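Local coordinates for protein cellulosomal scaffoldin (Acetivibrio cellulolyticus, PDB 3ZUC) that uses this family 3b carbohydrate-binding module to bind crystalline cellulose, within a larger cellulosome scaffold that probably also carries endoglucanase activity, at residues F47-D52 with T116-A121; D40-Y45 with Y86-F91. All coordinates share one frame; numbering follows the deposited sequence. Where two conformers were deposited one is given.

Interaction 1. Residues F47-D52 with T116-A121; sequences FTVDGD and TNYNQA. With CA (calcium ion), chain B.
Asp-50 and Asn-119 meet at a calcium ion, and the tight part of this contact is built round that metal. Asp-50 OD2 lies 2.3 Å from the calcium ion, and the main-chain oxygen Asn-119 O reaches it at the same distance. OD2 does a second job: Asn-119 N donates to it over 3.0 Å from above the carboxylate plane, 52° out of it, so metal and amide grip one oxygen. Thr-48 gives two ligands, Thr-48 O at 2.5 Å from the calcium ion and OG1 at 2.4 Å; OG1 sits between the backbone N and the carbonyl carbon (chi1 64°), which brings it round beside the metal. A water and the OD1 atoms of Asp-122 and Asp-123 complete seven ligands. Asn-119 OD1 accepts from Ala-121 N in an Asx turn, where the chain heads on to those two aspartates.

Behind the site the packing is largely of rings and aliphatic groups. The Tyr-118 ring turns in toward 47-52, its CD1 3.5 Å from Val-49 O and its CE1 4.1 Å from Phe-47 CE2, the two rings meeting obliquely. Val-49 O also accepts from Lys-112. Val-49 CG2 adds a looser touch on CE1, and the Tyr-118 hydroxyl hydrogen-bonds to Gln-55.

The other side is loose and wet. One water donates to Asp-50 OD1 at 2.6 Å and accepts from Asn-119 ND2, bridging the two side-chain ends. Farther along, a second water lies beside the carbonyl oxygens Asp-50 O and Asn-117 O, within reach of both, and a third gives a good bond to Thr-116 OG1 but only a weak one to Gly-51 O. A calcium ion tying a loop to a short strand at one end of a beta-sandwich is the structural metal site characteristic of family 3 carbohydrate-binding modules.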
loop_
_atom_site.group_PDB
_atom_site.type_symbol
_atom_site.label_atom_id
_atom_site.label_comp_id
_atom_site.label_asym_id
_atom_site.label_seq_id
_atom_site.Cartn_x
_atom_site.Cartn_y
_atom_site.Cartn_z
ATOM N N PHE A 47 -3.124 -7.178 -6.674
ATOM C CA PHE A 47 -2.343 -7.664 -7.789
ATOM C C PHE A 47 -2.717 -9.104 -8.125
ATOM O O PHE A 47 -3.410 -9.781 -7.361
ATOM C CB PHE A 47 -0.829 -7.533 -7.472
ATOM C CG PHE A 47 -0.355 -8.365 -6.302
ATOM C CD1 PHE A 47 -0.537 -7.942 -4.987
ATOM C CD2 PHE A 47 0.316 -9.570 -6.509
ATOM C CE1 PHE A 47 -0.083 -8.705 -3.922
ATOM C CE2 PHE A 47 0.774 -10.323 -5.452
ATOM C CZ PHE A 47 0.582 -9.894 -4.150
ATOM N N THR A 48 -2.229 -9.567 -9.273
ATOM C CA THR A 48 -2.240 -10.984 -9.604
ATOM C C THR A 48 -0.826 -11.527 -9.413
ATOM O O THR A 48 0.142 -10.953 -9.930
ATOM C CB THR A 48 -2.745 -11.295 -11.009
ATOM O OG1 THR A 48 -1.852 -10.716 -11.954
ATOM C CG2 THR A 48 -4.149 -10.761 -11.224
ATOM N N VAL A 49 -0.697 -12.594 -8.637
ATOM C CA VAL A 49 0.607 -13.065 -8.205
ATOM C C VAL A 49 1.459 -13.688 -9.311
ATOM O O VAL A 49 2.681 -13.672 -9.199
ATOM C CB VAL A 49 0.438 -14.017 -6.986
ATOM C CG1 VAL A 49 -0.218 -15.337 -7.371
ATOM C CG2 VAL A 49 1.737 -14.249 -6.242
ATOM N N ASP A 50 0.824 -14.235 -10.355
ATOM C CA ASP A 50 1.558 -14.854 -11.468
ATOM C C ASP A 50 2.498 -15.961 -10.971
ATOM O O ASP A 50 3.712 -15.945 -11.226
ATOM C CB ASP A 50 2.325 -13.808 -12.270
ATOM C CG ASP A 50 1.419 -12.816 -12.925
ATOM O OD1 ASP A 50 0.575 -13.279 -13.738
ATOM O OD2 ASP A 50 1.538 -11.614 -12.678
ATOM N N GLY A 51 1.901 -16.937 -10.277
ATOM C CA GLY A 51 2.643 -18.018 -9.661
ATOM C C GLY A 51 2.776 -17.758 -8.171
ATOM O O GLY A 51 3.610 -16.972 -7.736
ATOM N N ASP A 52 1.925 -18.403 -7.388
ATOM C CA ASP A 52 1.869 -18.169 -5.947
ATOM C C ASP A 52 3.122 -18.766 -5.298
ATOM O O ASP A 52 3.517 -19.889 -5.571
ATOM C CB ASP A 52 0.614 -18.804 -5.359
ATOM C CG ASP A 52 0.321 -18.404 -3.917
ATOM O OD1 ASP A 52 0.807 -17.362 -3.463
ATOM O OD2 ASP A 52 -0.445 -19.157 -3.242
ATOM N N THR A 116 11.264 -15.399 -8.196
ATOM C CA THR A 116 10.675 -15.536 -9.517
ATOM C C THR A 116 9.779 -14.332 -9.865
ATOM O O THR A 116 9.390 -13.524 -9.016
ATOM C CB THR A 116 9.922 -16.876 -9.651
ATOM O OG1 THR A 116 8.912 -16.970 -8.638
ATOM C CG2 THR A 116 10.909 -18.060 -9.574
ATOM N N ASN A 117 9.464 -14.186 -11.141
ATOM C CA ASN A 117 8.867 -12.962 -11.633
ATOM C C ASN A 117 7.373 -12.824 -11.396
ATOM O O ASN A 117 6.614 -13.801 -11.367
ATOM C CB ASN A 117 9.135 -12.794 -13.121
ATOM C CG ASN A 117 10.588 -12.478 -13.424
ATOM O OD1 ASN A 117 11.306 -11.914 -12.605
ATOM N ND2 ASN A 117 11.025 -12.861 -14.606
ATOM N N TYR A 118 6.974 -11.567 -11.282
ATOM C CA TYR A 118 5.629 -11.067 -11.434
ATOM C C TYR A 118 5.432 -10.502 -12.851
ATOM O O TYR A 118 6.399 -10.099 -13.489
ATOM C CB TYR A 118 5.395 -9.901 -10.478
ATOM C CG TYR A 118 5.495 -10.221 -9.010
ATOM C CD1 TYR A 118 4.418 -10.750 -8.322
ATOM C CD2 TYR A 118 6.646 -9.957 -8.295
ATOM C CE1 TYR A 118 4.484 -11.000 -6.958
ATOM C CE2 TYR A 118 6.726 -10.206 -6.948
ATOM C CZ TYR A 118 5.639 -10.711 -6.265
ATOM O OH TYR A 118 5.764 -10.959 -4.921
ATOM N N ASN A 119 4.171 -10.432 -13.302
ATOM C CA ASN A 119 3.759 -9.562 -14.410
ATOM C C ASN A 119 2.996 -8.397 -13.821
ATOM O O ASN A 119 1.845 -8.546 -13.401
ATOM C CB ASN A 119 2.869 -10.301 -15.422
ATOM C CG ASN A 119 2.278 -9.365 -16.441
ATOM O OD1 ASN A 119 2.872 -8.324 -16.750
ATOM N ND2 ASN A 119 1.110 -9.707 -16.964
ATOM N N GLN A 120 3.618 -7.227 -13.737
ATOM C CA GLN A 120 2.956 -6.082 -13.122
ATOM C C GLN A 120 1.805 -5.548 -13.964
ATOM O O GLN A 120 0.896 -4.894 -13.440
ATOM C CB GLN A 120 3.938 -4.946 -12.842
ATOM C CG GLN A 120 5.100 -5.348 -11.971
ATOM C CD GLN A 120 5.682 -4.155 -11.252
ATOM O OE1 GLN A 120 5.113 -3.715 -10.248
ATOM N NE2 GLN A 120 6.776 -3.602 -11.768
ATOM N N ALA A 121 1.855 -5.771 -15.279
ATOM C CA ALA A 121 0.993 -5.038 -16.186
ATOM C C ALA A 121 -0.491 -5.273 -15.942
ATOM O O ALA A 121 -1.294 -4.379 -16.215
ATOM C CB ALA A 121 1.329 -5.382 -17.632
HETATM CA CA CA B . 0.320 -9.735 -12.090
HETATM O O HOH W 1 -0.421 -11.998 -15.820
HETATM O O HOH W 2 6.623 -16.505 -11.727
HETATM O O HOH W 3 6.474 -17.859 -9.270
HETATM O O HOH W 4 2.140 -9.082 -10.553
#

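Interaction 2. Residues D40-Y45 with Y86-F91; sequences DVKLHY and YLEIAF
His-44 and Glu-88 face each other as a non-hydrogen-bonded pair of neighbouring antiparallel strands in one sheet of the beta-sandwich, and their side chains run side by side. His-44 NE2 donates to the anti lone pair of Glu-88 OE1 over 2.7 Å, with carboxylate and imidazole planes only 13° apart. Tyr-86 covers one face of that imidazole: its CE2 sits toward the rim, 3.4 Å from His-44 CE1, in a face-to-face stack with centroids 4.2 Å apart and planes tilted by 29°. Glu-88 CG is anti to the backbone N (chi1 180°), which starts the chain out alongside the histidine.

The next shell helps hold the imidazole's rotation from its second nitrogen: Tyr-46 OH hydrogen-bonds to ND1, and Tyr-142 also meets the ring. Paired backbone bonds of Leu-43 with Ile-89 and Tyr-45 with Leu-87 set the register. These four residues turn to the opposite face, where Leu-43 and Ile-89 pack on Phe-26 of the other sheet and Tyr-45 OH bonds to Asn-12. Just ahead of strand 42-47, Val-41 O meets the edge of the Phe-91 ring, 3.4 Å from CD1. A water donates to Glu-88 OE2 at 2.7 Å.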
loop_
_atom_site.group_PDB
_atom_site.type_symbol
_atom_site.label_atom_id
_atom_site.label_comp_id
_atom_site.label_asym_id
_atom_site.label_seq_id
_atom_site.Cartn_x
_atom_site.Cartn_y
_atom_site.Cartn_z
ATOM N N ASP A 40 -4.115 2.345 13.670
ATOM C CA ASP A 40 -5.383 1.872 13.137
ATOM C C ASP A 40 -5.473 1.944 11.623
ATOM O O ASP A 40 -6.493 1.555 11.065
ATOM C CB ASP A 40 -6.517 2.670 13.751
ATOM C CG ASP A 40 -6.644 2.412 15.211
ATOM O OD1 ASP A 40 -6.642 1.221 15.596
ATOM O OD2 ASP A 40 -6.686 3.383 15.972
ATOM N N VAL A 41 -4.431 2.426 10.955
ATOM C CA VAL A 41 -4.472 2.597 9.505
ATOM C C VAL A 41 -3.892 1.367 8.806
ATOM O O VAL A 41 -2.825 0.873 9.178
ATOM C CB VAL A 41 -3.694 3.864 9.092
ATOM C CG1 VAL A 41 -3.588 3.964 7.589
ATOM C CG2 VAL A 41 -4.369 5.103 9.652
ATOM N N LYS A 42 -4.586 0.892 7.779
ATOM C CA LYS A 42 -4.078 -0.167 6.916
ATOM C C LYS A 42 -4.105 0.329 5.474
ATOM O O LYS A 42 -4.905 1.214 5.131
ATOM C CB LYS A 42 -4.925 -1.452 7.033
ATOM C CG LYS A 42 -5.077 -1.970 8.476
ATOM C CD LYS A 42 -5.992 -3.176 8.616
ATOM C CE LYS A 42 -6.043 -3.652 10.075
ATOM N NZ LYS A 42 -7.151 -4.607 10.328
ATOM N N LEU A 43 -3.254 -0.262 4.638
ATOM C CA LEU A 43 -3.213 0.036 3.211
ATOM C C LEU A 43 -3.267 -1.269 2.437
ATOM O O LEU A 43 -2.679 -2.257 2.871
ATOM C CB LEU A 43 -1.905 0.758 2.829
ATOM C CG LEU A 43 -1.536 1.963 3.686
ATOM C CD1 LEU A 43 -0.138 2.442 3.366
ATOM C CD2 LEU A 43 -2.548 3.076 3.518
ATOM N N HIS A 44 -3.939 -1.281 1.283
ATOM C CA HIS A 44 -3.926 -2.440 0.393
ATOM C C HIS A 44 -3.382 -2.101 -0.998
ATOM O O HIS A 44 -3.713 -1.059 -1.577
ATOM C CB HIS A 44 -5.324 -3.028 0.157
ATOM C CG HIS A 44 -5.932 -3.684 1.342
ATOM N ND1 HIS A 44 -7.207 -4.206 1.310
ATOM C CD2 HIS A 44 -5.449 -3.923 2.576
ATOM C CE1 HIS A 44 -7.492 -4.730 2.492
ATOM N NE2 HIS A 44 -6.440 -4.572 3.279
ATOM N N TYR A 45 -2.614 -3.047 -1.515
ATOM C CA TYR A 45 -2.136 -3.054 -2.901
ATOM C C TYR A 45 -2.579 -4.381 -3.527
ATOM O O TYR A 45 -2.189 -5.448 -3.038
ATOM C CB TYR A 45 -0.621 -2.909 -2.953
ATOM C CG TYR A 45 -0.060 -2.797 -4.350
ATOM C CD1 TYR A 45 0.273 -3.924 -5.089
ATOM C CD2 TYR A 45 0.108 -1.551 -4.952
ATOM C CE1 TYR A 45 0.767 -3.817 -6.383
ATOM C CE2 TYR A 45 0.593 -1.431 -6.240
ATOM C CZ TYR A 45 0.933 -2.564 -6.953
ATOM O OH TYR A 45 1.444 -2.385 -8.222
ATOM N N TYR A 86 -3.863 -9.461 -2.224
ATOM C CA TYR A 86 -3.452 -8.131 -1.833
ATOM C C TYR A 86 -2.379 -8.185 -0.767
ATOM O O TYR A 86 -2.336 -9.079 0.074
ATOM C CB TYR A 86 -4.629 -7.253 -1.388
ATOM C CG TYR A 86 -5.470 -7.745 -0.230
ATOM C CD1 TYR A 86 -6.564 -8.553 -0.460
ATOM C CD2 TYR A 86 -5.232 -7.345 1.078
ATOM C CE1 TYR A 86 -7.419 -8.943 0.580
ATOM C CE2 TYR A 86 -6.069 -7.747 2.124
ATOM C CZ TYR A 86 -7.161 -8.542 1.864
ATOM O OH TYR A 86 -8.018 -8.918 2.893
ATOM N N LEU A 87 -1.512 -7.183 -0.825
ATOM C CA LEU A 87 -0.633 -6.795 0.267
ATOM C C LEU A 87 -1.426 -5.911 1.209
ATOM O O LEU A 87 -2.065 -4.959 0.759
ATOM C CB LEU A 87 0.535 -5.997 -0.309
ATOM C CG LEU A 87 1.392 -5.219 0.690
ATOM C CD1 LEU A 87 2.174 -6.114 1.614
ATOM C CD2 LEU A 87 2.294 -4.243 -0.043
ATOM N N GLU A 88 -1.358 -6.196 2.502
ATOM C CA GLU A 88 -1.916 -5.338 3.534
ATOM C C GLU A 88 -0.772 -4.811 4.396
ATOM O O GLU A 88 -0.039 -5.594 5.011
ATOM C CB GLU A 88 -2.925 -6.091 4.410
ATOM C CG GLU A 88 -3.521 -5.224 5.502
ATOM C CD GLU A 88 -4.719 -5.887 6.147
ATOM O OE1 GLU A 88 -5.826 -5.863 5.573
ATOM O OE2 GLU A 88 -4.552 -6.468 7.232
ATOM N N ILE A 89 -0.611 -3.491 4.405
ATOM C CA ILE A 89 0.389 -2.809 5.207
ATOM C C ILE A 89 -0.268 -2.297 6.479
ATOM O O ILE A 89 -1.360 -1.726 6.433
ATOM C CB ILE A 89 1.013 -1.646 4.419
ATOM C CG1 ILE A 89 1.751 -2.158 3.186
ATOM C CG2 ILE A 89 1.933 -0.819 5.296
ATOM C CD1 ILE A 89 2.171 -1.076 2.226
ATOM N N ALA A 90 0.421 -2.500 7.603
ATOM C CA ALA A 90 -0.017 -2.060 8.919
ATOM C C ALA A 90 1.121 -1.301 9.614
ATOM O O ALA A 90 2.302 -1.445 9.282
ATOM C CB ALA A 90 -0.411 -3.258 9.765
ATOM N N PHE A 91 0.722 -0.507 10.591
ATOM C CA PHE A 91 1.619 0.312 11.406
ATOM C C PHE A 91 1.501 -0.110 12.869
ATOM O O PHE A 91 0.396 -0.298 13.371
ATOM C CB PHE A 91 1.196 1.785 11.352
ATOM C CG PHE A 91 1.308 2.402 9.987
ATOM C CD1 PHE A 91 0.243 2.359 9.109
ATOM C CD2 PHE A 91 2.466 3.049 9.594
ATOM C CE1 PHE A 91 0.340 2.940 7.865
ATOM C CE2 PHE A 91 2.565 3.635 8.351
ATOM C CZ PHE A 91 1.507 3.583 7.488
HETATM O O HOH W 5 -2.140 -0.595 11.304
HETATM O O HOH W 6 -6.578 -7.000 8.880
#

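In the fold
The two contacts share strand 42-47, which pairs with strand 83-91 in interaction 2 and runs out into the calcium loop in interaction 1. Interaction 2 is the buried one, near the middle of the chain, where regular antiparallel pairing does the holding, with a polar, aromatic face opposite an apolar one. Interaction 1 sits toward one end of the sandwich and is only partly buried; it joins the loop after strand 42-47 to the short strand 118-119 and its flanks, through charge and metal coordination instead of sheet pairing. The two meet at Phe-47, at the end of strand 42-47: Phe-47 CE1 packs 3.7 Å from Leu-87 N, and the same ring touches Tyr-118 of interaction 1.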